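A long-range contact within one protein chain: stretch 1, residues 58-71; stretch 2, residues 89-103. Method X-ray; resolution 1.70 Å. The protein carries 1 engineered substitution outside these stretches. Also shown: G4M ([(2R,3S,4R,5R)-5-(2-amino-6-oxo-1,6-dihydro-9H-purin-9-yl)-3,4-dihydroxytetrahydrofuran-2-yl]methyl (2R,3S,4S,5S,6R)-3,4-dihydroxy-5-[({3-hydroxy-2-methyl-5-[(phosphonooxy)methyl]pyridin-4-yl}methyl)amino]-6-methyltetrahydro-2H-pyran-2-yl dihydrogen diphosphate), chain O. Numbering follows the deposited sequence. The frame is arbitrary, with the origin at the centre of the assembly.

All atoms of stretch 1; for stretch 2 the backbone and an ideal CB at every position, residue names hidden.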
ATOM      1  N   GLY B  58      -7.757  -2.463   4.083  1.00  7.54           N
ATOM      2  CA  GLY B  58      -8.996  -1.805   3.686  1.00  9.40           C
ATOM      3  C   GLY B  58      -8.642  -0.383   3.183  1.00  5.51           C
ATOM      4  O   GLY B  58      -9.366   0.186   2.373  1.00  5.82           O
ATOM      5  N   SER B  59      -7.532   0.188   3.651  1.00  8.85           N
ATOM      6  CA  SER B  59      -7.118   1.516   3.165  1.00 15.16           C
ATOM      7  C   SER B  59      -6.670   1.450   1.702  1.00 11.29           C
ATOM      8  O   SER B  59      -7.032   2.301   0.902  1.00  9.88           O
ATOM      9  CB  SER B  59      -5.990   2.127   4.028  1.00  7.23           C
ATOM     10  OG  SER B  59      -6.370   2.263   5.395  1.00  6.74           O
ATOM     11  N   THR B  60      -5.855   0.448   1.349  1.00  1.00           N
ATOM     12  CA  THR B  60      -5.460   0.305  -0.031  1.00  5.66           C
ATOM     13  C   THR B  60      -6.661  -0.191  -0.843  1.00  8.96           C
ATOM     14  O   THR B  60      -6.712  -0.055  -2.067  1.00  7.01           O
ATOM     15  CB  THR B  60      -4.186  -0.598  -0.157  1.00  7.97           C
ATOM     16  OG1 THR B  60      -4.430  -1.912   0.369  1.00 10.01           O
ATOM     17  CG2 THR B  60      -3.024   0.051   0.533  1.00  7.67           C
ATOM     18  N   ALA B  61      -7.675  -0.746  -0.200  1.00  8.06           N
ATOM     19  CA  ALA B  61      -8.835  -1.118  -1.038  1.00  3.42           C
ATOM     20  C   ALA B  61      -9.612   0.157  -1.475  1.00  8.97           C
ATOM     21  O   ALA B  61      -9.994   0.351  -2.651  1.00  8.17           O
ATOM     22  CB  ALA B  61      -9.758  -2.120  -0.254  1.00  1.68           C
ATOM     23  N   ASN B  62      -9.741   1.093  -0.550  1.00  3.73           N
ATOM     24  CA  ASN B  62     -10.369   2.357  -0.870  1.00  5.66           C
ATOM     25  C   ASN B  62      -9.506   3.103  -1.882  1.00  5.54           C
ATOM     26  O   ASN B  62     -10.043   3.776  -2.767  1.00 10.68           O
ATOM     27  CB  ASN B  62     -10.456   3.229   0.392  1.00  2.91           C
ATOM     28  CG  ASN B  62     -11.629   2.910   1.265  1.00 14.44           C
ATOM     29  OD1 ASN B  62     -12.526   2.171   0.877  1.00  5.76           O
ATOM     30  ND2 ASN B  62     -11.645   3.491   2.473  1.00  2.95           N
ATOM     31  N   LEU B  63      -8.173   3.014  -1.747  1.00  2.76           N
ATOM     32  CA  LEU B  63      -7.322   3.729  -2.686  1.00  6.00           C
ATOM     33  C   LEU B  63      -7.595   3.251  -4.116  1.00 19.45           C
ATOM     34  O   LEU B  63      -7.826   4.053  -5.032  1.00  5.55           O
ATOM     35  CB  LEU B  63      -5.843   3.601  -2.329  1.00  8.43           C
ATOM     36  CG  LEU B  63      -4.805   4.302  -3.207  1.00 11.81           C
ATOM     37  CD1 LEU B  63      -4.793   5.792  -3.084  1.00  9.24           C
ATOM     38  CD2 LEU B  63      -3.472   3.721  -2.797  1.00  4.53           C
ATOM     39  N   LEU B  64      -7.600   1.937  -4.285  1.00  5.91           N
ATOM     40  CA  LEU B  64      -7.896   1.350  -5.607  1.00  3.66           C
ATOM     41  C   LEU B  64      -9.310   1.622  -6.074  1.00 19.74           C
ATOM     42  O   LEU B  64      -9.535   1.708  -7.291  1.00  7.85           O
ATOM     43  CB  LEU B  64      -7.608  -0.160  -5.637  1.00  7.46           C
ATOM     44  CG  LEU B  64      -6.139  -0.639  -5.477  1.00 22.96           C
ATOM     45  CD1 LEU B  64      -5.805  -1.989  -6.091  1.00  6.89           C
ATOM     46  CD2 LEU B  64      -5.134   0.366  -5.954  1.00  9.25           C
ATOM     47  N   MET B  65     -10.273   1.645  -5.146  1.00 12.88           N
ATOM     48  CA  MET B  65     -11.669   1.902  -5.533  1.00  2.48           C
ATOM     49  C   MET B  65     -11.756   3.233  -6.261  1.00 12.17           C
ATOM     50  O   MET B  65     -12.313   3.317  -7.358  1.00 14.21           O
ATOM     51  CB  MET B  65     -12.605   1.863  -4.329  1.00  4.81           C
ATOM     52  CG  MET B  65     -13.975   2.179  -4.722  1.00  7.13           C
ATOM     53  SD  MET B  65     -15.118   1.887  -3.345  1.00 11.29           S
ATOM     54  CE  MET B  65     -14.592   3.057  -2.052  1.00  4.28           C
ATOM     55  N   ILE B  66     -11.189   4.281  -5.662  1.00  8.74           N
ATOM     56  CA  ILE B  66     -11.178   5.625  -6.288  1.00 20.03           C
ATOM     57  C   ILE B  66     -10.336   5.681  -7.573  1.00 19.23           C
ATOM     58  O   ILE B  66     -10.717   6.223  -8.606  1.00 11.34           O
ATOM     59  CB  ILE B  66     -10.637   6.689  -5.274  1.00  5.92           C
ATOM     60  CG1 ILE B  66     -11.505   6.670  -4.028  1.00 20.23           C
ATOM     61  CG2 ILE B  66     -10.603   8.070  -5.896  1.00 10.33           C
ATOM     62  CD1 ILE B  66     -13.002   6.800  -4.358  1.00 11.37           C
ATOM     63  N   ALA B  67      -9.130   5.162  -7.500  1.00 10.79           N
ATOM     64  CA  ALA B  67      -8.260   5.201  -8.661  1.00 11.07           C
ATOM     65  C   ALA B  67      -8.860   4.547  -9.896  1.00 10.47           C
ATOM     66  O   ALA B  67      -8.753   5.041 -11.027  1.00 10.82           O
ATOM     67  CB  ALA B  67      -6.975   4.533  -8.310  1.00  3.68           C
ATOM     68  N   ALA B  68      -9.417   3.363  -9.717  1.00 10.88           N
ATOM     69  CA  ALA B  68      -9.970   2.682 -10.872  1.00 13.58           C
ATOM     70  C   ALA B  68     -10.934   3.527 -11.697  1.00 17.88           C
ATOM     71  O   ALA B  68     -11.000   3.357 -12.894  1.00 15.30           O
ATOM     72  CB  ALA B  68     -10.639   1.413 -10.437  1.00  1.00           C
ATOM     73  N   LEU B  69     -11.709   4.393 -11.048  1.00 18.87           N
ATOM     74  CA  LEU B  69     -12.685   5.213 -11.736  1.00 15.06           C
ATOM     75  C   LEU B  69     -12.084   6.216 -12.712  1.00 18.65           C
ATOM     76  O   LEU B  69     -12.772   6.772 -13.557  1.00 14.49           O
ATOM     77  CB  LEU B  69     -13.587   5.932 -10.739  1.00  6.29           C
ATOM     78  CG  LEU B  69     -14.384   4.985  -9.847  1.00 19.42           C
ATOM     79  CD1 LEU B  69     -15.026   5.693  -8.645  1.00 13.83           C
ATOM     80  CD2 LEU B  69     -15.387   4.210 -10.666  1.00 12.68           C
ATOM     81  N   PHE B  70     -10.778   6.408 -12.620  1.00 10.95           N
ATOM     82  CA  PHE B  70     -10.100   7.347 -13.492  1.00  9.10           C
ATOM     83  C   PHE B  70      -9.591   6.622 -14.717  1.00 18.22           C
ATOM     84  O   PHE B  70      -9.159   7.239 -15.687  1.00 13.70           O
ATOM     85  CB  PHE B  70      -8.929   8.004 -12.749  1.00 12.88           C
ATOM     86  CG  PHE B  70      -9.352   9.020 -11.726  1.00 21.26           C
ATOM     87  CD1 PHE B  70     -10.008   8.620 -10.560  1.00 18.48           C
ATOM     88  CD2 PHE B  70      -9.086  10.385 -11.926  1.00 16.99           C
ATOM     89  CE1 PHE B  70     -10.458   9.556  -9.652  1.00 12.30           C
ATOM     90  CE2 PHE B  70      -9.560  11.342 -11.043  1.00 17.79           C
ATOM     91  CZ  PHE B  70     -10.200  10.934  -9.869  1.00 14.77           C
ATOM     92  N   PHE B  71      -9.615   5.300 -14.637  1.00  9.58           N
ATOM     93  CA  PHE B  71      -8.971   4.425 -15.609  1.00  5.19           C
ATOM     94  C   PHE B  71      -9.918   3.665 -16.487  1.00 15.52           C
ATOM     95  O   PHE B  71      -9.496   2.896 -17.342  1.00 26.44           O
ATOM     96  CB  PHE B  71      -7.931   3.487 -14.932  1.00  8.49           C
ATOM     97  CG  PHE B  71      -6.901   4.225 -14.113  1.00 31.84           C
ATOM     98  CD1 PHE B  71      -6.618   3.853 -12.819  1.00 13.51           C
ATOM     99  CD2 PHE B  71      -6.247   5.334 -14.623  1.00 12.03           C
ATOM    100  CE1 PHE B  71      -5.690   4.571 -12.083  1.00 17.96           C
ATOM    101  CE2 PHE B  71      -5.352   6.076 -13.878  1.00 19.92           C
ATOM    102  CZ  PHE B  71      -5.066   5.694 -12.605  1.00 17.51           C
ATOM    103  N   UNK B  89     -16.088   9.128   9.629  1.00  7.54           N
ATOM    104  CA  UNK B  89     -15.753   7.811   9.098  1.00  9.12           C
ATOM    105  C   UNK B  89     -14.305   7.541   9.426  1.00 12.11           C
ATOM    106  O   UNK B  89     -13.861   7.887  10.504  1.00 14.09           O
ATOM    107  CB  UNK B  89     -16.005   7.723   7.591  1.00  9.12           C
ATOM    108  N   UNK B  90     -13.560   6.977   8.488  1.00 32.53           N
ATOM    109  CA  UNK B  90     -12.155   6.700   8.740  1.00 16.70           C
ATOM    110  C   UNK B  90     -11.303   7.605   7.845  1.00 10.50           C
ATOM    111  O   UNK B  90     -11.736   8.053   6.788  1.00 14.84           O
ATOM    112  CB  UNK B  90     -11.835   5.224   8.493  1.00 16.70           C
ATOM    113  N   UNK B  91     -10.095   7.887   8.295  1.00 14.48           N
ATOM    114  CA  UNK B  91      -9.222   8.821   7.605  1.00 12.15           C
ATOM    115  C   UNK B  91      -9.007   8.441   6.145  1.00 14.18           C
ATOM    116  O   UNK B  91      -9.088   9.268   5.223  1.00  9.01           O
ATOM    117  CB  UNK B  91      -7.874   8.902   8.324  1.00 12.15           C
ATOM    118  N   UNK B  92      -8.715   7.163   5.942  1.00  8.46           N
ATOM    119  CA  UNK B  92      -8.477   6.617   4.612  1.00  8.67           C
ATOM    120  C   UNK B  92      -9.729   6.441   3.751  1.00 13.72           C
ATOM    121  O   UNK B  92      -9.625   6.021   2.610  1.00 13.38           O
ATOM    122  CB  UNK B  92      -7.777   5.263   4.750  1.00  8.67           C
ATOM    123  N   UNK B  93     -10.903   6.792   4.279  1.00  6.64           N
ATOM    124  CA  UNK B  93     -12.091   6.924   3.445  1.00  1.97           C
ATOM    125  C   UNK B  93     -11.845   8.238   2.644  1.00  9.53           C
ATOM    126  O   UNK B  93     -12.051   8.314   1.411  1.00 11.84           O
ATOM    127  CB  UNK B  93     -13.379   6.960   4.271  1.00  1.97           C
ATOM    128  N   UNK B  94     -11.329   9.245   3.340  1.00  8.03           N
ATOM    129  CA  UNK B  94     -11.082  10.571   2.747  1.00  8.59           C
ATOM    130  C   UNK B  94      -9.837  10.843   1.862  1.00 16.48           C
ATOM    131  O   UNK B  94      -9.906  11.592   0.867  1.00 11.05           O
ATOM    132  CB  UNK B  94     -11.020  11.564   3.910  1.00  8.59           C
ATOM    133  N   UNK B  95      -8.684  10.301   2.248  1.00  7.90           N
ATOM    134  CA  UNK B  95      -7.430  10.638   1.552  1.00  2.76           C
ATOM    135  C   UNK B  95      -7.402  10.374   0.055  1.00  5.87           C
ATOM    136  O   UNK B  95      -6.877  11.197  -0.713  1.00 11.14           O
ATOM    137  CB  UNK B  95      -6.282   9.855   2.192  1.00  2.76           C
ATOM    138  N   UNK B  96      -7.821   9.166  -0.347  1.00  8.66           N
ATOM    139  CA  UNK B  96      -7.752   8.825  -1.774  1.00 14.14           C
ATOM    140  C   UNK B  96      -8.545   9.903  -2.539  1.00 22.40           C
ATOM    141  O   UNK B  96      -8.325  10.154  -3.702  1.00 12.17           O
ATOM    142  CB  UNK B  96      -8.306   7.425  -2.044  1.00 14.14           C
ATOM    143  N   UNK B  97      -9.482  10.560  -1.882  1.00 14.99           N
ATOM    144  CA  UNK B  97     -10.306  11.521  -2.598  1.00 15.11           C
ATOM    145  C   UNK B  97      -9.428  12.677  -2.940  1.00 12.43           C
ATOM    146  O   UNK B  97      -9.382  13.142  -4.074  1.00 11.99           O
ATOM    147  CB  UNK B  97     -11.523  11.966  -1.784  1.00 15.11           C
ATOM    148  N   UNK B  98      -8.652  13.108  -1.960  1.00 16.09           N
ATOM    149  CA  UNK B  98      -7.760  14.243  -2.181  1.00  9.18           C
ATOM    150  C   UNK B  98      -6.612  13.808  -3.053  1.00 16.69           C
ATOM    151  O   UNK B  98      -6.046  14.617  -3.760  1.00 18.92           O
ATOM    152  CB  UNK B  98      -7.245  14.814  -0.858  1.00  9.18           C
ATOM    153  N   UNK B  99      -6.213  12.549  -2.922  1.00 13.12           N
ATOM    154  CA  UNK B  99      -5.106  12.011  -3.684  1.00 14.32           C
ATOM    155  C   UNK B  99      -5.421  11.949  -5.160  1.00 17.81           C
ATOM    156  O   UNK B  99      -4.522  12.039  -5.972  1.00 11.76           O
ATOM    157  CB  UNK B  99      -4.735  10.619  -3.170  1.00 14.32           C
ATOM    158  N   UNK B 100      -6.701  11.874  -5.508  1.00 19.10           N
ATOM    159  CA  UNK B 100      -7.111  11.884  -6.914  1.00 10.85           C
ATOM    160  C   UNK B 100      -7.701  13.202  -7.368  1.00 18.77           C
ATOM    161  O   UNK B 100      -8.333  13.269  -8.414  1.00 12.34           O
ATOM    162  CB  UNK B 100      -8.131  10.771  -7.163  1.00 10.85           C
ATOM    163  N   UNK B 101      -7.460  14.233  -6.557  1.00 14.39           N
ATOM    164  CA  UNK B 101      -7.898  15.605  -6.836  1.00 10.29           C
ATOM    165  C   UNK B 101      -9.396  15.820  -7.022  1.00 22.67           C
ATOM    166  O   UNK B 101      -9.807  16.648  -7.824  1.00 14.51           O
ATOM    167  CB  UNK B 101      -7.188  16.096  -8.099  1.00 10.29           C
ATOM    168  N   UNK B 102     -10.214  15.108  -6.262  1.00 25.54           N
ATOM    169  CA  UNK B 102     -11.650  15.289  -6.357  1.00 15.54           C
ATOM    170  C   UNK B 102     -12.169  16.450  -5.481  1.00 17.41           C
ATOM    171  O   UNK B 102     -11.509  16.897  -4.543  1.00 12.13           O
ATOM    172  CB  UNK B 102     -12.350  13.987  -5.963  1.00 15.54           C
ATOM    173  N   UNK B 103     -13.344  16.970  -5.802  1.00 20.67           N
ATOM    174  CA  UNK B 103     -13.912  18.034  -4.976  1.00 13.74           C
ATOM    175  C   UNK B 103     -14.780  17.273  -3.977  1.00  9.27           C
ATOM    176  O   UNK B 103     -15.733  16.632  -4.384  1.00 15.64           O
ATOM    177  CB  UNK B 103     -14.699  19.068  -5.783  1.00 13.74           C
TER
HETATM  178  OP3 G4M O 500      -7.426  -0.616   8.792  1.00  7.62           O
HETATM  179  PL  G4M O 500      -7.664  -0.820   7.239  1.00 10.56           P
HETATM  180  OP1 G4M O 500      -6.537  -0.091   6.327  1.00  6.35           O
HETATM  181  OP2 G4M O 500      -7.668  -2.394   6.915  1.00  3.48           O
HETATM  182  OP4 G4M O 500      -9.163  -0.301   6.866  1.00  8.31           O
HETATM  183  C5B G4M O 500      -9.139   1.098   6.840  1.00  5.88           C
HETATM  184  C5L G4M O 500     -10.527   1.564   7.063  1.00  5.70           C
HETATM  185  C6L G4M O 500     -11.253   2.062   5.990  1.00 17.07           C
HETATM  186  N1L G4M O 500     -12.463   2.535   6.186  1.00 14.36           N
HETATM  187  C2L G4M O 500     -13.048   2.565   7.364  1.00 10.40           C
HETATM  188  C2A G4M O 500     -14.420   3.177   7.519  1.00  7.59           C
HETATM  189  C3L G4M O 500     -12.424   2.051   8.497  1.00 14.71           C
HETATM  190  O3L G4M O 500     -13.050   2.173   9.688  1.00  8.76           O
HETATM  191  C4L G4M O 500     -11.115   1.496   8.334  1.00 10.48           C
HETATM  192  C4A G4M O 500     -10.393   0.974   9.416  1.00  7.30           C
HETATM  193  N4A G4M O 500     -10.882   1.068  10.616  1.00 12.08           N
HETATM  194  C4G G4M O 500     -10.196   0.441  11.689  1.00  9.47           C
HETATM  195  C5G G4M O 500     -10.358   1.209  12.979  1.00 25.21           C
HETATM  196  C6G G4M O 500     -11.832   1.521  13.240  1.00  8.42           C
HETATM  197  O5G G4M O 500      -9.938   0.249  13.943  1.00 12.38           O
HETATM  198  C3G G4M O 500      -8.686   0.339  11.417  1.00 15.33           C
HETATM  199  O3G G4M O 500      -8.401  -1.014  11.080  1.00 21.39           O
HETATM  200  C2G G4M O 500      -7.898   0.692  12.713  1.00  5.78           C
HETATM  201  O2G G4M O 500      -6.535   0.263  12.640  1.00 18.11           O
HETATM  202  C1G G4M O 500      -8.533   0.041  13.919  1.00 12.17           C
HETATM  203  O1G G4M O 500      -8.071   0.780  15.042  1.00 10.75           O
HETATM  204  P2  G4M O 500      -7.736   0.008  16.392  1.00 15.44           P
HETATM  205  O3P G4M O 500      -8.943  -1.001  16.764  1.00 18.10           O
HETATM  206  O4P G4M O 500      -7.706   1.108  17.583  1.00 17.39           O
HETATM  207  OPP G4M O 500      -6.341  -0.725  16.050  1.00 22.70           O
HETATM  208  P   G4M O 500      -5.617  -1.354  17.339  1.00 14.00           P
HETATM  209  O1P G4M O 500      -5.332  -0.418  18.627  1.00 13.86           O
HETATM  210  O2P G4M O 500      -4.233  -1.785  16.680  1.00 14.27           O
HETATM  211  O5' G4M O 500      -6.261  -2.760  17.668  1.00  9.42           O
HETATM  212  C5' G4M O 500      -7.315  -2.635  18.599  1.00 17.78           C
HETATM  213  C4' G4M O 500      -7.057  -3.642  19.709  1.00 17.18           C
HETATM  214  O4' G4M O 500      -6.596  -4.898  19.129  1.00 31.59           O
HETATM  215  C3' G4M O 500      -5.916  -3.141  20.624  1.00 99.89           C
HETATM  216  O3' G4M O 500      -6.198  -3.637  21.925  1.00 29.71           O
HETATM  217  C2' G4M O 500      -4.659  -3.800  20.015  1.00 25.45           C
HETATM  218  O2' G4M O 500      -3.701  -4.012  21.059  1.00 19.36           O
HETATM  219  C1' G4M O 500      -5.245  -5.138  19.588  1.00 18.28           C
HETATM  220  N9  G4M O 500      -4.449  -5.762  18.526  1.00 29.26           N
HETATM  221  C8  G4M O 500      -4.295  -5.284  17.264  1.00 19.11           C
HETATM  222  N7  G4M O 500      -3.549  -6.140  16.593  1.00 16.21           N
HETATM  223  C4  G4M O 500      -3.794  -6.963  18.633  1.00 33.76           C
HETATM  224  C5  G4M O 500      -3.204  -7.217  17.373  1.00 10.62           C
HETATM  225  C6  G4M O 500      -2.454  -8.434  17.184  1.00  8.90           C
HETATM  226  O6  G4M O 500      -1.920  -8.738  16.129  1.00 17.18           O
HETATM  227  N3  G4M O 500      -3.633  -7.838  19.630  1.00 34.97           N
HETATM  228  C2  G4M O 500      -2.925  -8.940  19.445  1.00 22.06           C
HETATM  229  N1  G4M O 500      -2.336  -9.257  18.248  1.00 19.96           N
HETATM  230  N2  G4M O 500      -2.763  -9.803  20.484  1.00  7.92           N

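Two helices run side by side, their N-to-C directions 33° apart and their axes 8.7 Å apart at closest approach.

Position 89 lies out of reach of stretch 1 and asks little; it is Ser89, whose OG gives a weak hydrogen bond to the backbone O of position 90. Position 90, just before the helix, points its CB toward stretch 1 but finds none of its atoms within 5.5 Å; the pyridine ring of G4M lies there instead. A flat, wide side chain would suit, and Trp90 lays one face of its ring over G4M C4L. Position 91 points sideways and is loosely constrained; it is Ser91.

At 92 the ideal CB aims toward stretch 1, 3.4 Å from Ser59 OG. A small polar side chain fits, serine or threonine above all. Thr92 donates from OG1 to Ser59 OG at 2.7 Å, while Ser59 OG donates to G4M OP1 at 2.5 Å, a relay ending on the phosphate. The backbone joins in, as Asn62 ND2 donates to Thr92 O at 3.2 Å.

Position 93 points away, though Asn62 ND2 is 4.3 Å from its ideal CB; small or polar residues would do. Thr93 OG1 receives a weak hydrogen bond from Trp90 N. Positions 94 and 95 point away and sideways, leaving room for large residues, and are Tyr94 and Tyr95.

At 96 the ideal CB sits 3.8 Å from Ile66 CG1 and 3.9 Å from Leu63 CA. Such close packing favours something compact and apolar: alanine, valine or proline. Pro96 packs its CB 3.8 Å from Ile66 CG1; having no N-H, it also leaves a backbone bond unmade at the helix kink.

Position 97 points away, yet a flexible apolar chain could bend back, as Leu97 does, bringing CD2 to 3.7 Å from Ile66 CD1. Position 98, out of reach, is Gln98. At 99 the ideal CB is 4.8 Å from Leu63 CD1, and a long chain could reach it; Gln99 brings OE1 to 3.6 Å from Leu63 CD1.

Position 100 faces Ile66, Ala67 and Phe70, and the small Ala67 leaves space for a flat ring. Tyr100 lies with one face over Ala67 CA, 4.0 Å from its ring centroid, and turns its edge toward the face of Phe70.

Position 101 has positive phi, which favours glycine, and is Gly101. Position 102 again points toward stretch 1, and a branched apolar chain could reach it: Leu102 CD2 comes 3.8 Å from Phe70 CZ. Position 103, out of reach, is Arg103.

Stretch 2 89-103: SWSTTYYPLQQYGLR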
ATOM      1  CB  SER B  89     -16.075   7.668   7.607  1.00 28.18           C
ATOM      2  OG  SER B  89     -15.077   8.270   6.810  1.00 45.74           O
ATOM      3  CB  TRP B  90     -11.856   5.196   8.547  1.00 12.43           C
ATOM      4  CG  TRP B  90     -10.453   4.805   8.949  1.00 14.98           C
ATOM      5  CD1 TRP B  90      -9.422   4.512   8.110  1.00  3.52           C
ATOM      6  CD2 TRP B  90      -9.943   4.685  10.292  1.00 13.29           C
ATOM      7  NE1 TRP B  90      -8.286   4.199   8.858  1.00  4.18           N
ATOM      8  CE2 TRP B  90      -8.570   4.362  10.190  1.00 13.95           C
ATOM      9  CE3 TRP B  90     -10.508   4.864  11.573  1.00 11.46           C
ATOM     10  CZ2 TRP B  90      -7.769   4.167  11.311  1.00  6.08           C
ATOM     11  CZ3 TRP B  90      -9.691   4.708  12.700  1.00 14.16           C
ATOM     12  CH2 TRP B  90      -8.343   4.330  12.556  1.00 22.41           C
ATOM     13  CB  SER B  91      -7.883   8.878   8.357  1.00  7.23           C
ATOM     14  OG  SER B  91      -7.209   7.622   8.282  1.00  5.83           O
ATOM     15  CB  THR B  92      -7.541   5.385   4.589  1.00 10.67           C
ATOM     16  OG1 THR B  92      -8.157   4.291   5.277  1.00 10.10           O
ATOM     17  CG2 THR B  92      -6.179   5.693   5.185  1.00  4.12           C
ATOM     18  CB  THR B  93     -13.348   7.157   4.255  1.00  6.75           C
ATOM     19  OG1 THR B  93     -13.521   6.060   5.153  1.00  9.29           O
ATOM     20  CG2 THR B  93     -14.546   7.175   3.298  1.00 17.22           C
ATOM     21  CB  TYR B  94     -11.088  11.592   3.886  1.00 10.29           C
ATOM     22  CG  TYR B  94     -12.365  11.545   4.689  1.00 10.24           C
ATOM     23  CD1 TYR B  94     -13.589  11.836   4.101  1.00 12.96           C
ATOM     24  CD2 TYR B  94     -12.337  11.169   6.022  1.00  7.61           C
ATOM     25  CE1 TYR B  94     -14.756  11.730   4.845  1.00 18.60           C
ATOM     26  CE2 TYR B  94     -13.475  11.105   6.789  1.00  9.98           C
ATOM     27  CZ  TYR B  94     -14.680  11.411   6.195  1.00  7.68           C
ATOM     28  OH  TYR B  94     -15.831  11.315   6.961  1.00 11.72           O
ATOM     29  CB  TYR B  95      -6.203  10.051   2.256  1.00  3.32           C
ATOM     30  CG  TYR B  95      -6.005  10.381   3.761  1.00 24.61           C
ATOM     31  CD1 TYR B  95      -6.397  11.599   4.335  1.00 13.41           C
ATOM     32  CD2 TYR B  95      -5.440   9.437   4.605  1.00 13.12           C
ATOM     33  CE1 TYR B  95      -6.185  11.856   5.702  1.00 11.89           C
ATOM     34  CE2 TYR B  95      -5.220   9.690   5.939  1.00 24.09           C
ATOM     35  CZ  TYR B  95      -5.606  10.885   6.489  1.00 14.40           C
ATOM     36  OH  TYR B  95      -5.310  11.110   7.822  1.00 18.07           O
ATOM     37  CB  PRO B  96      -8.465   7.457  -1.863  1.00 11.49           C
ATOM     38  CG  PRO B  96      -8.396   6.882  -0.459  1.00 14.57           C
ATOM     39  CD  PRO B  96      -8.361   8.074   0.488  1.00  8.49           C
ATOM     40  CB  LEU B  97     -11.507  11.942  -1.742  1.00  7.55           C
ATOM     41  CG  LEU B  97     -12.443  10.842  -1.219  1.00 14.29           C
ATOM     42  CD1 LEU B  97     -13.645  11.494  -0.555  1.00 13.74           C
ATOM     43  CD2 LEU B  97     -12.918   9.903  -2.358  1.00  8.67           C
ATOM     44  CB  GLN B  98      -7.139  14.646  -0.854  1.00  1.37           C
ATOM     45  CG  GLN B  98      -6.167  15.832  -0.919  1.00  9.20           C
ATOM     46  CD  GLN B  98      -4.714  15.425  -1.175  1.00 14.88           C
ATOM     47  OE1 GLN B  98      -4.316  14.268  -1.014  1.00 18.01           O
ATOM     48  NE2 GLN B  98      -3.927  16.386  -1.661  1.00 12.68           N
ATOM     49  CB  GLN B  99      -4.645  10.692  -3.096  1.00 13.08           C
ATOM     50  CG  GLN B  99      -3.988  10.984  -1.722  1.00  8.04           C
ATOM     51  CD  GLN B  99      -3.955   9.775  -0.764  1.00  6.32           C
ATOM     52  OE1 GLN B  99      -4.607   8.754  -1.007  1.00  5.28           O
ATOM     53  NE2 GLN B  99      -3.114   9.865   0.282  1.00  6.76           N
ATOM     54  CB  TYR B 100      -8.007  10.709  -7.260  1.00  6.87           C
ATOM     55  CG  TYR B 100      -7.136   9.475  -7.392  1.00 23.13           C
ATOM     56  CD1 TYR B 100      -6.597   8.852  -6.256  1.00 15.31           C
ATOM     57  CD2 TYR B 100      -6.730   9.030  -8.654  1.00 10.54           C
ATOM     58  CE1 TYR B 100      -5.700   7.790  -6.379  1.00 10.07           C
ATOM     59  CE2 TYR B 100      -5.817   8.013  -8.776  1.00  6.40           C
ATOM     60  CZ  TYR B 100      -5.303   7.402  -7.649  1.00  7.26           C
ATOM     61  OH  TYR B 100      -4.477   6.321  -7.842  1.00 14.76           O
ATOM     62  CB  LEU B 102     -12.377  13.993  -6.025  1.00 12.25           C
ATOM     63  CG  LEU B 102     -12.107  12.826  -6.970  1.00  9.43           C
ATOM     64  CD1 LEU B 102     -12.615  11.532  -6.231  1.00 15.74           C
ATOM     65  CD2 LEU B 102     -12.862  13.052  -8.260  1.00 10.26           C
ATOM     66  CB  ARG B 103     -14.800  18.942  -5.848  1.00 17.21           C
ATOM     67  CG  ARG B 103     -15.541  20.052  -5.101  1.00 34.94           C
ATOM     68  CD  ARG B 103     -14.604  20.812  -4.165  1.00 99.89           C
ATOM     69  NE  ARG B 103     -15.154  22.071  -3.658  1.00 33.03           N
ATOM     70  CZ  ARG B 103     -15.640  23.035  -4.428  1.00 99.89           C
ATOM     71  NH1 ARG B 103     -15.673  22.878  -5.746  1.00 99.89           N
ATOM     72  NH2 ARG B 103     -16.098  24.152  -3.878  1.00 99.89           N
TER
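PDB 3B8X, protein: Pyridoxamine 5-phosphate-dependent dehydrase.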